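Local coordinates for maternal effect protein oskar (Drosophila melanogaster, PDB 5A4A) that acts as a germline inducer in germ plasm, its SGNH hydrolase-like OSK domain probably binding RNA, at residues I155-L161 against R197-I202. Numbering follows the deposited sequence.
Sequences IDIHSCL and RVLQVI
R197 reaches from the helix to the carbonyl of C160, next to last in 155-161, and holds C160 O with two nitrogens. Its CB lies against C160 SG (4.0 Å); CG then carries the chain outward, and a bend at chi3 (74°) turns the guanidinium back to the carbonyl. CD passes 4.0 Å from C160 O, NE donates to it at 2.8 Å and NH2 at 3.0 Å. The oxygen sits nearly in the guanidinium plane, so the grip is side-on, at an edge, with the NE bond the straighter (150° at the hydrogen). Arginine suits this place because a long apolar stem ends in a flat group with several N-H donors. With an alanine here, C160 O would probably lose both N-H donors that R197 supplies, while the CB against SG would remain.

Away from this clasp the interface is mostly apolar. V201 straddles the segment: CG1 meets I155 CG2 and lies 3.5 Å from D156 O, while CG2 rests on C160 CB. I157 CG2 packs at 3.8 Å on I202 CG1 and also reaches V198 CG1; V198 CG2 touches L161 CD1, the two side chains crossing at about a right angle. The short, beta-branched valines let the helix come within 5.9 Å, CA to CA, at I157 and V198, and the isoleucines fill in between helix and sheet. D156 instead turns away, and its OD1 accepts from S159 N in an Asx motif that shapes the turn. N121 also bonds to D156 OD1. The contact thus packs the C-terminal helix 192-204 against the loop leaving edge strand 154-155, as in the α/β/α layering of the SGNH hydrolase fold.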
ATOM      1  N   ILE A 155       3.649  10.980  -3.749  1.00  9.53           N
ATOM      2  CA  ILE A 155       4.987  10.520  -4.083  1.00 10.27           C
ATOM      3  C   ILE A 155       4.944   9.519  -5.228  1.00 13.46           C
ATOM      4  O   ILE A 155       4.297   8.474  -5.131  1.00 12.72           O
ATOM      5  CB  ILE A 155       5.637   9.871  -2.847  1.00 13.25           C
ATOM      6  CG1 ILE A 155       5.666  10.892  -1.705  1.00 13.64           C
ATOM      7  CG2 ILE A 155       7.031   9.332  -3.171  1.00 12.14           C
ATOM      8  CD1 ILE A 155       6.110  10.316  -0.369  1.00 11.84           C
ATOM      9  N   ASP A 156       5.650   9.837  -6.309  1.00 13.09           N
ATOM     10  CA  ASP A 156       5.698   8.957  -7.469  1.00 16.48           C
ATOM     11  C   ASP A 156       6.798   7.903  -7.287  1.00 13.03           C
ATOM     12  O   ASP A 156       7.981   8.174  -7.527  1.00 13.02           O
ATOM     13  CB  ASP A 156       5.897   9.800  -8.742  1.00 15.76           C
ATOM     14  CG  ASP A 156       6.265   8.968  -9.972  1.00 18.49           C
ATOM     15  OD1 ASP A 156       5.980   7.751 -10.026  1.00 16.75           O
ATOM     16  OD2 ASP A 156       6.848   9.554 -10.904  1.00 18.51           O
ATOM     17  N   ILE A 157       6.409   6.705  -6.852  1.00 12.89           N
ATOM     18  CA  ILE A 157       7.356   5.588  -6.785  1.00 11.62           C
ATOM     19  C   ILE A 157       7.373   4.756  -8.066  1.00 12.35           C
ATOM     20  O   ILE A 157       8.292   3.958  -8.284  1.00 13.67           O
ATOM     21  CB  ILE A 157       7.097   4.636  -5.574  1.00 10.93           C
ATOM     22  CG1 ILE A 157       5.717   3.974  -5.668  1.00  9.55           C
ATOM     23  CG2 ILE A 157       7.259   5.386  -4.249  1.00 13.24           C
ATOM     24  CD1 ILE A 157       5.556   2.747  -4.730  1.00 10.60           C
ATOM     25  N   HIS A 158       6.335   4.911  -8.885  1.00 12.25           N
ATOM     26  CA  HIS A 158       6.220   4.170 -10.140  1.00 12.40           C
ATOM     27  C   HIS A 158       7.432   4.402 -11.050  1.00 14.18           C
ATOM     28  O   HIS A 158       7.999   3.462 -11.594  1.00 13.28           O
ATOM     29  CB  HIS A 158       4.928   4.557 -10.874  1.00 12.85           C
ATOM     30  CG  HIS A 158       4.652   3.726 -12.088  1.00 12.31           C
ATOM     31  ND1 HIS A 158       5.075   4.088 -13.353  1.00 16.27           N
ATOM     32  CD2 HIS A 158       3.990   2.553 -12.238  1.00 11.53           C
ATOM     33  CE1 HIS A 158       4.694   3.171 -14.221  1.00 14.48           C
ATOM     34  NE2 HIS A 158       4.032   2.227 -13.573  1.00 13.94           N
ATOM     35  N   SER A 159       7.841   5.661 -11.191  1.00 13.00           N
ATOM     36  CA  SER A 159       8.907   6.023 -12.130  1.00 17.73           C
ATOM     37  C   SER A 159      10.258   5.356 -11.864  1.00 16.44           C
ATOM     38  O   SER A 159      10.994   5.042 -12.802  1.00 16.53           O
ATOM     39  CB  SER A 159       9.073   7.548 -12.193  1.00 17.46           C
ATOM     40  OG  SER A 159       7.922   8.145 -12.766  1.00 18.97           O
ATOM     41  N   CYS A 160      10.580   5.119 -10.597  1.00 16.22           N
ATOM     42  CA  CYS A 160      11.882   4.548 -10.267  1.00 19.60           C
ATOM     43  C   CYS A 160      12.002   3.075 -10.663  1.00 21.53           C
ATOM     44  O   CYS A 160      13.097   2.526 -10.666  1.00 21.00           O
ATOM     45  CB  CYS A 160      12.229   4.747  -8.785  1.00 21.42           C
ATOM     46  SG  CYS A 160      11.458   3.596  -7.603  1.00 18.45           S
ATOM     47  N   LEU A 161      10.882   2.449 -11.011  1.00 18.37           N
ATOM     48  CA  LEU A 161      10.878   1.027 -11.351  1.00 18.72           C
ATOM     49  C   LEU A 161      10.628   0.777 -12.844  1.00 21.22           C
ATOM     50  O   LEU A 161      10.448  -0.362 -13.270  1.00 24.37           O
ATOM     51  CB  LEU A 161       9.858   0.274 -10.484  1.00 13.23           C
ATOM     52  CG  LEU A 161      10.166   0.225  -8.980  1.00 18.40           C
ATOM     53  CD1 LEU A 161       9.033  -0.405  -8.197  1.00 18.90           C
ATOM     54  CD2 LEU A 161      11.455  -0.538  -8.697  1.00 19.38           C
ATOM     55  N   ARG A 197      15.440   1.431  -3.946  1.00 14.20           N
ATOM     56  CA  ARG A 197      15.006   2.544  -4.806  1.00 13.59           C
ATOM     57  C   ARG A 197      13.689   3.158  -4.330  1.00 15.41           C
ATOM     58  O   ARG A 197      13.563   4.382  -4.273  1.00 13.93           O
ATOM     59  CB  ARG A 197      14.905   2.124  -6.277  1.00 14.46           C
ATOM     60  CG  ARG A 197      16.264   1.981  -6.967  1.00 19.99           C
ATOM     61  CD  ARG A 197      16.134   1.346  -8.357  1.00 23.99           C
ATOM     62  NE  ARG A 197      15.582   2.257  -9.353  1.00 27.20           N
ATOM     63  CZ  ARG A 197      16.313   3.117 -10.055  1.00 31.58           C
ATOM     64  NH1 ARG A 197      17.618   3.198  -9.855  1.00 33.14           N
ATOM     65  NH2 ARG A 197      15.741   3.913 -10.943  1.00 32.47           N
ATOM     66  N   VAL A 198      12.721   2.308  -3.994  1.00 12.91           N
ATOM     67  CA  VAL A 198      11.401   2.781  -3.545  1.00 14.35           C
ATOM     68  C   VAL A 198      11.527   3.511  -2.215  1.00 15.03           C
ATOM     69  O   VAL A 198      10.997   4.608  -2.048  1.00 10.62           O
ATOM     70  CB  VAL A 198      10.392   1.630  -3.402  1.00 12.88           C
ATOM     71  CG1 VAL A 198       9.136   2.089  -2.647  1.00 13.32           C
ATOM     72  CG2 VAL A 198      10.034   1.065  -4.777  1.00 16.62           C
ATOM     73  N   LEU A 199      12.244   2.900  -1.281  1.00 12.08           N
ATOM     74  CA  LEU A 199      12.440   3.484   0.040  1.00 14.41           C
ATOM     75  C   LEU A 199      13.104   4.858  -0.068  1.00 16.21           C
ATOM     76  O   LEU A 199      12.684   5.813   0.580  1.00 13.21           O
ATOM     77  CB  LEU A 199      13.258   2.538   0.935  1.00 15.00           C
ATOM     78  CG  LEU A 199      13.523   3.032   2.362  1.00 20.82           C
ATOM     79  CD1 LEU A 199      12.218   3.268   3.112  1.00 17.32           C
ATOM     80  CD2 LEU A 199      14.428   2.053   3.138  1.00 18.28           C
ATOM     81  N   GLN A 200      14.123   4.967  -0.913  1.00 15.41           N
ATOM     82  CA  GLN A 200      14.806   6.245  -1.083  1.00 13.14           C
ATOM     83  C   GLN A 200      13.952   7.310  -1.763  1.00 14.72           C
ATOM     84  O   GLN A 200      14.044   8.485  -1.422  1.00 13.43           O
ATOM     85  CB  GLN A 200      16.142   6.051  -1.793  1.00 18.64           C
ATOM     86  CG  GLN A 200      17.116   5.216  -0.953  1.00 26.73           C
ATOM     87  CD  GLN A 200      17.373   5.833   0.417  1.00 25.53           C
ATOM     88  OE1 GLN A 200      17.574   7.043   0.533  1.00 25.74           O
ATOM     89  NE2 GLN A 200      17.364   5.004   1.456  1.00 20.22           N
ATOM     90  N   VAL A 201      13.105   6.917  -2.708  1.00 13.61           N
ATOM     91  CA  VAL A 201      12.193   7.895  -3.306  1.00 13.53           C
ATOM     92  C   VAL A 201      11.238   8.458  -2.251  1.00 14.49           C
ATOM     93  O   VAL A 201      10.974   9.662  -2.220  1.00 13.58           O
ATOM     94  CB  VAL A 201      11.377   7.296  -4.477  1.00 20.20           C
ATOM     95  CG1 VAL A 201      10.246   8.240  -4.887  1.00 20.32           C
ATOM     96  CG2 VAL A 201      12.282   7.018  -5.666  1.00 22.44           C
ATOM     97  N   ILE A 202      10.720   7.584  -1.394  1.00 13.14           N
ATOM     98  CA  ILE A 202       9.782   8.004  -0.350  1.00 10.34           C
ATOM     99  C   ILE A 202      10.473   8.917   0.655  1.00 18.27           C
ATOM    100  O   ILE A 202       9.965   9.997   0.979  1.00 12.81           O
ATOM    101  CB  ILE A 202       9.152   6.791   0.376  1.00 11.15           C
ATOM    102  CG1 ILE A 202       8.301   5.970  -0.600  1.00  9.54           C
ATOM    103  CG2 ILE A 202       8.308   7.261   1.577  1.00 10.53           C
ATOM    104  CD1 ILE A 202       7.828   4.604  -0.025  1.00  9.18           C
TER